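Local coordinates for protein adenosine kinase (Sinorhizobium meliloti, PDB 3UBO) that binds adenosine and ADP and, as a pfkB-family adenosine kinase, probably transfers a phosphate group from ATP to adenosine, at residues Gly12-Asp17 with Gly81-Asp86; Val16-Arg21 with Ala55-Gly60; His111-Arg116 with Asn130-Ala135; Leu139-Val144 with Pro164-Asp169. All blocks are in the same frame, centred on the assembly; numbering follows the deposited sequence.

From the N terminus, the chain leaves the large parallel sheet after strand 6-11 and enters strand 16-21 of the smaller mixed sheet. Contact 1 closes 63 residues by bringing the connection 12-17 against the loop behind strand 77-80. Contact 2 starts from the same V16 and D17 and closes a shorter loop of 33 residues nested within that span, pairing strands 16-21 and 56-59. Contacts 3 and 4 follow in series and cross nothing: contact 3 closes the hairpin of strands 116-121 and 127-132, next to strand 16-21, and contact 4 ties the following loop to helix 168-179. Contacts 1, 2 and 3 all reach the bound adenosine.

Contact 1 (Gly12-Asp17 with Gly81-Asp86); sequences GNAIVD and GKVADD. With ADN (adenosine), chain C.
A14 turns its methyl group toward 81-86 and supplies most of the contact from the 12-17 side. CB of A14 faces three groups of 81-86: CA of G81 at 4.1 Å, the carbonyl O of K82, and CG1 of V83. The V83 side chain reaches it because CG1 lies anti to its carbonyl carbon (chi1 -63°). G81 has no side chain, so the two backbones approach until the CA atoms of A14 and G81 are 4.9 Å apart, and CA of G81 also lies 3.8 Å from the carbonyl O of G12. No hydrogen bond joins the segments; the contact is van der Waals packing of buried groups (147 Å² in all), with A14 CB and V83 CG1 its apolar side-chain pair.

The neighbouring side chains N13 and I15 point away from 81-86 and toward adenosine, so this short connection has one apolar side and one ligand side. ND2 of N13 donates to N1 of the purine at 2.8 Å, with an N-H...N angle of 161°, and also bonds to the carbonyl O of Y160; these two acceptors should fix the rotation of the amide. CD1 of I15 comes down over the purine near the C4-C5 bond, 3.2 Å from C4.

A14, V16 and V83 pack on F92 of helix 87-98, while D86 caps the start of that helix by accepting from the backbone N of G89. I15 leans on S117 of strand 116-121. The contact thus lies where the chain passes from strand 6-11 to strand 16-21, beside the C-terminal end of strand 77-80.

Contact 2 (Val16-Arg21 with Ala55-Gly60); sequences VDIIAR and AVEASG. With ADN (adenosine), chain C.
I19 packs its CB against CG1 of V56 at 3.9 Å and stretches CD1 to 4.3 Å from CB of A58, making the apolar centre on the face that also carries D17. On the other face, which holds V16, I18, E57 and S59, CG2 of I18 rests on CB of A55 at 3.6 Å and is flanked by the bent side chain of E57.

Between these faces the backbones run antiparallel, with an angle of 155° between strand directions. D17 with A58 and I19 with V56 are hydrogen-bonded pairs, each joined by two N-H...O bonds, such as the one from N of A58 to O of D17 at 2.8 Å; V16 with S59 and I18 with E57 are the non-hydrogen-bonded pairs. CA of E57 adds a C-H...O contact to O of D17 at 3.1 Å.

The polar edge is D17. With CG beside its backbone N (chi1 -76°), its carboxylate meets the ribose with both oxygens: O2' donates to OD1 at 2.9 Å and O3' to OD2 at 2.5 Å. G60, which has no side chain, brings CA within 3.3 Å of O2'.

S59 OG bonds to D95 of its own chain, while the A55 backbone N bonds to D95 of the second subunit, and A58 packs on V56 of that subunit. A small sheet over the sugar, with its outer strand at the dimer interface, resembles the lid of ribokinase-type pfkB kinases.

Contact 3 (His111-Arg116 with Asn130-Ala135); sequences HPPTAR and NTYLGA. With ADN (adenosine), chain C.
R116 and Y132 form an antiparallel hydrogen-bonded pair: N of R116 donates to O of Y132 at 3.1 Å, and N of Y132 donates to O of R116 at 2.9 Å. A third backbone bond, from N of A135 to O of P113 at 2.8 Å, lies beyond the end of the strand, and here the donor stands 42° above the carbonyl plane.

Weaker C-H...O contacts follow the same line. O of R116 also receives CA of T131 at 3.6 Å, and O of P113 receives CA of G134.

Side-chain packing is centred on Y132. Its CG is anti to the backbone N (chi1 156°), which carries the ring edge to P113 CD and R116 NH1. CD of P113 lies 3.6 Å from OH of Y132, with the two side chains crossing at about a right angle. At another part of that edge is NH1 of R116, 4.4 Å from CD2 of Y132; seen from the arginine, CD2 lies over one face of the guanidinium, offset toward its rim. The ring is therefore beside the guanidinium and not stacked on it. N of G134 lies over the centre of one ring face. Apart from the ring, the A115 methyl packs on the carbonyls of Y132 and L133, and the A135 methyl on those of P112 and P113.

On the ligand side, T131 OG1 lies 3.0 Å from N7 of adenosine. The chemistry implies a division of labour: the three hydrogen bonds between 111-116 and 130-135 are all main chain to main chain, the side chains add packing, part of it at the edge of Y132, and the side-chain bond from T131 OG1 to S117 OG joins the two strands next to the ligand.

Contact 4 (Leu139-Val144 with Pro164-Asp169); sequences LGPEDV and PPRAKD
The shortest polar bond here is the salt bridge from NH2 of R166 to OE1 of E142, 2.6 Å long with an N-H...O angle of 162°. It joins a 3-10 turn at 141-143 to the loop leading into helix 168-179, the helix of the beta-alpha-beta unit that leads from strand 152-158 to strand 184-188 of the parallel sheet. The bridge is one-pronged and crossed: OE1 lies close to the guanidinium plane, but NH2 comes from 66° above the carboxylate plane, and the two flat groups are far from coplanar. CG of E142 lies anti to its carbonyl carbon and the chain bends at chi2, while R166 bends at chi3, which lets the two ends meet at about a right angle. E142 is exposed, so solvent probably weakens the pairing.

The turn beneath is held by its own backbone, N of D143 donating to O of G140 at 2.8 Å and N of V144 to O of P141. OD2 of D143 accepts a weak bond from N of G140, and its other oxygen makes a long, weak ion pair with K82.

CA of G140 lies over one face of the R166 guanidinium, and the same CA makes a C-H...O contact with O of R166 at 3.3 Å. CG of P141 rests on D169, 3.7 Å from its CB. Deeper in, L139, with CG anti to the backbone N (chi1 172°), closes the contact in the interior: its CD2 rests 3.9 Å from CB of A167.

Contact 1 (Gly12-Asp17 with Gly81-Asp86)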
# COMPACT_ATOMS: atom_id res chain seq x y z
N GLY A 12 20.11 -7.32 4.61
CA GLY A 12 19.91 -6.26 3.63
C GLY A 12 19.37 -4.98 4.26
O GLY A 12 18.90 -4.97 5.41
N ASN A 13 19.46 -3.88 3.51
CA ASN A 13 18.93 -2.59 3.91
C ASN A 13 17.44 -2.63 4.17
O ASN A 13 16.64 -2.88 3.25
CB ASN A 13 19.19 -1.68 2.75
CG ASN A 13 20.58 -1.32 2.66
OD1 ASN A 13 21.19 -1.06 3.70
ND2 ASN A 13 21.14 -1.33 1.46
N ALA A 14 17.03 -2.38 5.40
CA ALA A 14 15.62 -2.38 5.70
C ALA A 14 14.95 -1.10 5.15
O ALA A 14 15.26 0.00 5.58
CB ALA A 14 15.40 -2.52 7.17
N ILE A 15 14.04 -1.23 4.20
CA ILE A 15 13.56 -0.07 3.42
C ILE A 15 12.03 -0.08 3.30
O ILE A 15 11.43 -1.13 3.02
CB ILE A 15 14.19 0.01 2.02
CG1 ILE A 15 15.72 0.16 2.16
CG2 ILE A 15 13.55 1.09 1.23
CD1 ILE A 15 16.43 0.10 0.85
N VAL A 16 11.39 1.05 3.59
CA VAL A 16 9.98 1.15 3.23
C VAL A 16 9.79 1.91 1.91
O VAL A 16 10.45 2.94 1.68
CB VAL A 16 9.12 1.65 4.34
CG1 VAL A 16 7.60 1.67 3.89
CG2 VAL A 16 9.34 0.77 5.48
N ASP A 17 8.99 1.31 1.02
CA ASP A 17 8.79 1.81 -0.35
C ASP A 17 7.59 2.72 -0.47
O ASP A 17 6.44 2.34 -0.11
CB ASP A 17 8.60 0.65 -1.33
CG ASP A 17 9.89 -0.03 -1.65
OD1 ASP A 17 10.85 0.41 -1.02
OD2 ASP A 17 9.99 -0.97 -2.47
N GLY A 81 17.88 -6.51 9.67
CA GLY A 81 17.81 -5.22 9.01
C GLY A 81 17.97 -4.07 9.99
O GLY A 81 17.89 -4.26 11.21
N LYS A 82 18.21 -2.88 9.46
CA LYS A 82 18.39 -1.69 10.29
C LYS A 82 17.19 -0.76 10.18
O LYS A 82 16.90 -0.22 9.11
CB LYS A 82 19.67 -0.95 9.91
CG LYS A 82 20.63 -0.73 11.07
CD LYS A 82 19.92 -0.87 12.40
CE LYS A 82 20.76 -1.67 13.39
NZ LYS A 82 20.06 -1.86 14.69
N VAL A 83 16.49 -0.56 11.29
CA VAL A 83 15.32 0.31 11.32
C VAL A 83 15.28 1.13 12.61
O VAL A 83 15.84 0.73 13.63
CB VAL A 83 14.01 -0.48 11.18
CG1 VAL A 83 13.96 -1.18 9.83
CG2 VAL A 83 13.89 -1.49 12.31
N ALA A 84 14.60 2.27 12.56
CA ALA A 84 14.49 3.13 13.70
C ALA A 84 13.26 2.79 14.52
O ALA A 84 12.41 2.02 14.13
CB ALA A 84 14.53 4.56 13.30
N ASP A 85 13.24 3.31 15.73
CA ASP A 85 12.19 3.06 16.72
C ASP A 85 10.91 3.85 16.33
O ASP A 85 10.05 4.14 17.17
CB ASP A 85 12.72 3.52 18.08
CG ASP A 85 11.73 3.26 19.23
OD1 ASP A 85 10.71 2.56 18.93
OD2 ASP A 85 11.98 3.72 20.40
N ASP A 86 10.75 4.15 15.04
CA ASP A 86 9.66 5.01 14.53
C ASP A 86 8.48 4.25 13.83
O ASP A 86 8.38 3.02 13.89
CB ASP A 86 10.26 6.06 13.60
CG ASP A 86 11.04 5.44 12.47
OD1 ASP A 86 10.66 4.28 12.15
OD2 ASP A 86 11.98 6.09 11.93
O5' ADN C . 14.51 -4.61 -6.19
C5' ADN C . 13.24 -4.42 -5.44
C4' ADN C . 13.40 -3.66 -4.08
O4' ADN C . 14.61 -2.89 -4.00
C3' ADN C . 12.31 -2.71 -3.36
O3' ADN C . 11.16 -3.17 -2.70
C2' ADN C . 13.21 -1.79 -2.47
O2' ADN C . 12.82 -1.68 -1.08
C1' ADN C . 14.55 -2.35 -2.73
N9 ADN C . 15.61 -1.30 -2.65
C8 ADN C . 15.76 -0.05 -3.32
N7 ADN C . 17.02 0.52 -2.99
C5 ADN C . 17.65 -0.40 -2.13
C6 ADN C . 18.90 -0.38 -1.46
N6 ADN C . 19.84 0.71 -1.63
N1 ADN C . 19.24 -1.50 -0.63
C2 ADN C . 18.33 -2.60 -0.49
N3 ADN C . 17.08 -2.66 -1.13
C4 ADN C . 16.76 -1.54 -1.93

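Contact 2 (Val16-Arg21 with Ala55-Gly60)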
# COMPACT_ATOMS: atom_id res chain seq x y z
N VAL A 16 11.39 1.05 3.59
CA VAL A 16 9.98 1.15 3.23
C VAL A 16 9.79 1.91 1.91
O VAL A 16 10.45 2.94 1.68
CB VAL A 16 9.12 1.65 4.34
CG1 VAL A 16 7.60 1.67 3.89
CG2 VAL A 16 9.34 0.77 5.48
N ASP A 17 8.99 1.31 1.02
CA ASP A 17 8.79 1.81 -0.35
C ASP A 17 7.59 2.72 -0.47
O ASP A 17 6.44 2.34 -0.11
CB ASP A 17 8.60 0.65 -1.33
CG ASP A 17 9.89 -0.03 -1.65
OD1 ASP A 17 10.85 0.41 -1.02
OD2 ASP A 17 9.99 -0.97 -2.47
N ILE A 18 7.86 3.89 -1.05
CA ILE A 18 6.78 4.84 -1.31
C ILE A 18 6.75 4.93 -2.78
O ILE A 18 7.76 5.34 -3.41
CB ILE A 18 7.05 6.22 -0.67
CG1 ILE A 18 7.82 5.98 0.65
CG2 ILE A 18 5.76 6.99 -0.53
CD1 ILE A 18 7.44 6.81 1.74
N ILE A 19 5.63 4.51 -3.34
CA ILE A 19 5.56 4.22 -4.74
C ILE A 19 4.44 5.03 -5.43
O ILE A 19 3.32 5.12 -4.86
CB ILE A 19 5.18 2.73 -4.92
CG1 ILE A 19 6.13 1.79 -4.18
CG2 ILE A 19 5.05 2.39 -6.39
CD1 ILE A 19 5.39 0.45 -3.69
N ALA A 20 4.70 5.51 -6.65
CA ALA A 20 3.67 6.09 -7.50
C ALA A 20 4.10 6.10 -8.96
O ALA A 20 5.27 5.98 -9.29
CB ALA A 20 3.28 7.57 -7.06
N ARG A 21 3.13 6.21 -9.84
CA ARG A 21 3.35 6.25 -11.26
C ARG A 21 3.80 7.62 -11.72
O ARG A 21 3.45 8.64 -11.11
CB ARG A 21 2.01 5.95 -11.86
CG ARG A 21 2.09 5.01 -12.98
CD ARG A 21 1.27 3.78 -12.72
NE ARG A 21 1.82 2.72 -13.56
CZ ARG A 21 1.48 1.46 -13.39
NH1 ARG A 21 0.60 1.13 -12.42
NH2 ARG A 21 2.03 0.54 -14.18
N ALA A 55 0.98 8.48 -3.25
CA ALA A 55 1.76 7.27 -3.32
C ALA A 55 1.07 6.26 -2.47
O ALA A 55 0.03 6.56 -1.84
CB ALA A 55 3.09 7.48 -2.84
N VAL A 56 1.65 5.08 -2.51
CA VAL A 56 1.19 3.91 -1.80
C VAL A 56 2.45 3.42 -1.07
O VAL A 56 3.56 3.38 -1.63
CB VAL A 56 0.64 2.90 -2.89
CG1 VAL A 56 1.73 1.94 -3.32
CG2 VAL A 56 -0.58 2.17 -2.41
N GLU A 57 2.35 3.11 0.21
CA GLU A 57 3.54 2.59 0.90
C GLU A 57 3.48 1.08 1.20
O GLU A 57 2.42 0.50 1.54
CB GLU A 57 4.07 3.46 2.10
CG GLU A 57 3.06 4.36 2.76
CD GLU A 57 2.43 5.44 1.87
OE1 GLU A 57 3.12 6.15 1.06
OE2 GLU A 57 1.20 5.56 1.94
N ALA A 58 4.63 0.46 0.94
CA ALA A 58 4.76 -0.99 1.13
C ALA A 58 6.16 -1.35 1.57
O ALA A 58 7.11 -0.92 0.89
CB ALA A 58 4.37 -1.78 -0.20
N SER A 59 6.32 -2.15 2.65
CA SER A 59 7.69 -2.72 2.93
C SER A 59 8.43 -3.29 1.71
O SER A 59 7.84 -4.05 0.84
CB SER A 59 7.66 -3.80 3.98
OG SER A 59 6.92 -3.43 5.12
N GLY A 60 9.70 -2.94 1.61
CA GLY A 60 10.58 -3.43 0.58
C GLY A 60 11.87 -3.94 1.20
O GLY A 60 11.92 -4.76 2.14
O5' ADN C . 14.51 -4.61 -6.19
C5' ADN C . 13.24 -4.42 -5.44
C4' ADN C . 13.40 -3.66 -4.08
O4' ADN C . 14.61 -2.89 -4.00
C3' ADN C . 12.31 -2.71 -3.36
O3' ADN C . 11.16 -3.17 -2.70
C2' ADN C . 13.21 -1.79 -2.47
O2' ADN C . 12.82 -1.68 -1.08
C1' ADN C . 14.55 -2.35 -2.73
N9 ADN C . 15.61 -1.30 -2.65
C8 ADN C . 15.76 -0.05 -3.32
N7 ADN C . 17.02 0.52 -2.99
C5 ADN C . 17.65 -0.40 -2.13
C6 ADN C . 18.90 -0.38 -1.46
N6 ADN C . 19.84 0.71 -1.63
N1 ADN C . 19.24 -1.50 -0.63
C2 ADN C . 18.33 -2.60 -0.49
N3 ADN C . 17.08 -2.66 -1.13
C4 ADN C . 16.76 -1.54 -1.93

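Contact 3 (His111-Arg116 with Asn130-Ala135)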
# COMPACT_ATOMS: atom_id res chain seq x y z
N HIS A 111 17.03 9.21 15.35
CA HIS A 111 17.68 9.45 14.05
C HIS A 111 18.93 8.59 13.84
O HIS A 111 19.61 8.30 14.78
CB HIS A 111 18.01 10.97 13.88
CG HIS A 111 16.79 11.85 13.66
ND1 HIS A 111 15.75 11.93 14.57
CD2 HIS A 111 16.46 12.67 12.62
CE1 HIS A 111 14.82 12.76 14.09
NE2 HIS A 111 15.23 13.22 12.92
N PRO A 112 19.22 8.18 12.59
CA PRO A 112 18.31 8.38 11.43
C PRO A 112 16.93 7.68 11.52
O PRO A 112 16.74 6.70 12.25
CB PRO A 112 19.13 7.85 10.21
CG PRO A 112 20.53 7.99 10.58
CD PRO A 112 20.59 7.86 12.16
N PRO A 113 15.94 8.18 10.77
CA PRO A 113 14.69 7.42 10.82
C PRO A 113 14.80 6.28 9.81
O PRO A 113 15.81 6.21 9.06
CB PRO A 113 13.64 8.44 10.39
CG PRO A 113 14.45 9.65 9.90
CD PRO A 113 15.87 9.21 9.74
N THR A 114 13.80 5.41 9.85
CA THR A 114 13.77 4.23 9.03
C THR A 114 14.02 4.56 7.54
O THR A 114 13.48 5.51 6.98
CB THR A 114 12.45 3.52 9.30
OG1 THR A 114 12.46 3.03 10.65
CG2 THR A 114 12.16 2.41 8.34
N ALA A 115 14.87 3.79 6.90
CA ALA A 115 15.19 4.07 5.52
C ALA A 115 13.95 4.02 4.63
O ALA A 115 13.02 3.32 4.95
CB ALA A 115 16.15 3.08 5.01
N ARG A 116 13.96 4.78 3.54
CA ARG A 116 12.80 4.82 2.65
C ARG A 116 13.25 5.01 1.21
O ARG A 116 14.31 5.59 0.95
CB ARG A 116 11.85 5.94 3.06
CG ARG A 116 12.31 7.33 2.65
CD ARG A 116 11.16 8.32 2.69
NE ARG A 116 11.52 9.55 3.38
CZ ARG A 116 11.94 9.61 4.64
NH1 ARG A 116 12.05 8.49 5.36
NH2 ARG A 116 12.25 10.77 5.19
N ASN A 130 14.96 5.75 -5.56
CA ASN A 130 15.68 6.87 -5.07
C ASN A 130 15.56 6.67 -3.59
O ASN A 130 14.50 6.87 -2.97
CB ASN A 130 14.98 8.17 -5.50
CG ASN A 130 15.05 8.43 -7.00
OD1 ASN A 130 16.08 8.92 -7.50
ND2 ASN A 130 13.93 8.17 -7.70
N THR A 131 16.69 6.26 -3.02
CA THR A 131 16.70 5.63 -1.69
C THR A 131 17.53 6.43 -0.78
O THR A 131 18.64 6.79 -1.12
CB THR A 131 17.24 4.17 -1.74
OG1 THR A 131 16.37 3.40 -2.59
CG2 THR A 131 17.21 3.56 -0.39
N TYR A 132 16.95 6.73 0.37
CA TYR A 132 17.64 7.42 1.42
C TYR A 132 17.86 6.36 2.51
O TYR A 132 16.90 5.77 3.02
CB TYR A 132 16.84 8.68 1.92
CG TYR A 132 17.20 9.11 3.35
CD1 TYR A 132 18.48 9.60 3.65
CD2 TYR A 132 16.29 8.96 4.40
CE1 TYR A 132 18.83 9.97 4.95
CE2 TYR A 132 16.63 9.34 5.67
CZ TYR A 132 17.91 9.85 5.96
OH TYR A 132 18.26 10.22 7.27
N LEU A 133 19.12 6.14 2.90
CA LEU A 133 19.45 4.99 3.74
C LEU A 133 18.99 5.06 5.20
O LEU A 133 18.81 4.02 5.83
CB LEU A 133 20.92 4.67 3.62
CG LEU A 133 21.23 4.20 2.21
CD1 LEU A 133 22.69 4.37 1.75
CD2 LEU A 133 20.75 2.77 2.14
N GLY A 134 18.76 6.26 5.74
CA GLY A 134 18.27 6.40 7.12
C GLY A 134 18.99 5.48 8.10
O GLY A 134 20.21 5.33 8.00
N ALA A 135 18.23 4.90 9.04
CA ALA A 135 18.71 3.88 9.98
C ALA A 135 19.68 2.83 9.38
O ALA A 135 20.71 2.54 9.96
CB ALA A 135 17.51 3.23 10.72
O5' ADN C . 14.51 -4.61 -6.19
C5' ADN C . 13.24 -4.42 -5.44
C4' ADN C . 13.40 -3.66 -4.08
O4' ADN C . 14.61 -2.89 -4.00
C3' ADN C . 12.31 -2.71 -3.36
O3' ADN C . 11.16 -3.17 -2.70
C2' ADN C . 13.21 -1.79 -2.47
O2' ADN C . 12.82 -1.68 -1.08
C1' ADN C . 14.55 -2.35 -2.73
N9 ADN C . 15.61 -1.30 -2.65
C8 ADN C . 15.76 -0.05 -3.32
N7 ADN C . 17.02 0.52 -2.99
C5 ADN C . 17.65 -0.40 -2.13
C6 ADN C . 18.90 -0.38 -1.46
N6 ADN C . 19.84 0.71 -1.63
N1 ADN C . 19.24 -1.50 -0.63
C2 ADN C . 18.33 -2.60 -0.49
N3 ADN C . 17.08 -2.66 -1.13
C4 ADN C . 16.76 -1.54 -1.93

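Contact 4 (Leu139-Val144 with Pro164-Asp169)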
# COMPACT_ATOMS: atom_id res chain seq x y z
N LEU A 139 23.79 -0.31 10.57
CA LEU A 139 23.74 -1.75 10.65
C LEU A 139 25.16 -2.23 10.64
O LEU A 139 25.97 -1.82 9.77
CB LEU A 139 23.00 -2.38 9.47
CG LEU A 139 23.08 -3.92 9.40
CD1 LEU A 139 21.91 -4.62 10.16
CD2 LEU A 139 23.28 -4.39 7.97
N GLY A 140 25.44 -3.11 11.58
CA GLY A 140 26.75 -3.68 11.63
C GLY A 140 26.85 -5.00 12.39
O GLY A 140 25.79 -5.65 12.65
N PRO A 141 28.10 -5.40 12.74
CA PRO A 141 28.43 -6.70 13.33
C PRO A 141 27.65 -6.93 14.56
O PRO A 141 27.34 -8.07 14.81
CB PRO A 141 29.89 -6.58 13.62
CG PRO A 141 30.39 -5.73 12.53
CD PRO A 141 29.32 -4.68 12.38
N GLU A 142 27.25 -5.89 15.26
CA GLU A 142 26.60 -6.06 16.55
C GLU A 142 25.25 -6.70 16.37
O GLU A 142 24.63 -7.20 17.33
CB GLU A 142 26.43 -4.68 17.12
CG GLU A 142 27.63 -3.87 16.63
CD GLU A 142 27.30 -2.42 16.29
OE1 GLU A 142 26.64 -2.17 15.20
OE2 GLU A 142 27.73 -1.55 17.12
N ASP A 143 24.81 -6.69 15.11
CA ASP A 143 23.44 -7.04 14.73
C ASP A 143 23.30 -8.45 14.14
O ASP A 143 22.18 -8.88 13.81
CB ASP A 143 22.92 -6.00 13.73
CG ASP A 143 22.56 -4.66 14.37
OD1 ASP A 143 21.83 -4.69 15.40
OD2 ASP A 143 22.98 -3.63 13.78
N VAL A 144 24.44 -9.15 13.98
CA VAL A 144 24.48 -10.59 13.70
C VAL A 144 23.88 -11.32 14.92
O VAL A 144 24.43 -11.23 16.01
CB VAL A 144 25.91 -11.12 13.31
CG1 VAL A 144 25.83 -12.54 13.09
CG2 VAL A 144 26.46 -10.42 12.03
N PRO A 164 26.25 1.47 2.85
CA PRO A 164 26.43 1.97 4.22
C PRO A 164 27.89 1.81 4.68
O PRO A 164 28.79 1.42 3.90
CB PRO A 164 25.44 1.12 5.06
CG PRO A 164 24.65 0.34 4.17
CD PRO A 164 25.09 0.58 2.72
N PRO A 165 28.17 2.15 5.94
CA PRO A 165 29.61 2.18 6.25
C PRO A 165 30.16 0.78 6.69
O PRO A 165 31.16 0.27 6.13
CB PRO A 165 29.72 3.22 7.37
CG PRO A 165 28.30 3.72 7.63
CD PRO A 165 27.35 2.73 7.00
N ARG A 166 29.42 0.17 7.63
CA ARG A 166 29.83 -1.00 8.37
C ARG A 166 28.95 -2.22 8.19
O ARG A 166 28.81 -3.05 9.11
CB ARG A 166 29.83 -0.65 9.85
CG ARG A 166 30.49 0.66 10.15
CD ARG A 166 29.88 1.21 11.35
NE ARG A 166 29.86 0.26 12.48
CZ ARG A 166 28.72 -0.13 13.08
NH1 ARG A 166 27.56 0.36 12.61
NH2 ARG A 166 28.73 -0.97 14.13
N ALA A 167 28.35 -2.37 7.02
CA ALA A 167 27.55 -3.55 6.81
C ALA A 167 28.45 -4.69 6.34
O ALA A 167 28.33 -5.76 6.91
CB ALA A 167 26.37 -3.30 5.87
N LYS A 168 29.32 -4.47 5.34
CA LYS A 168 30.42 -5.39 5.00
C LYS A 168 31.08 -6.12 6.25
O LYS A 168 31.46 -7.30 6.15
CB LYS A 168 31.48 -4.67 4.14
CG LYS A 168 32.28 -3.52 4.88
CD LYS A 168 32.66 -2.38 3.90
CE LYS A 168 34.12 -2.44 3.35
NZ LYS A 168 34.34 -2.06 1.87
N ASP A 169 31.20 -5.46 7.40
CA ASP A 169 31.76 -6.11 8.62
C ASP A 169 30.71 -6.92 9.42
O ASP A 169 31.07 -7.69 10.32
CB ASP A 169 32.50 -5.14 9.61
CG ASP A 169 33.33 -4.06 8.90
OD1 ASP A 169 34.00 -4.35 7.87
OD2 ASP A 169 33.28 -2.88 9.36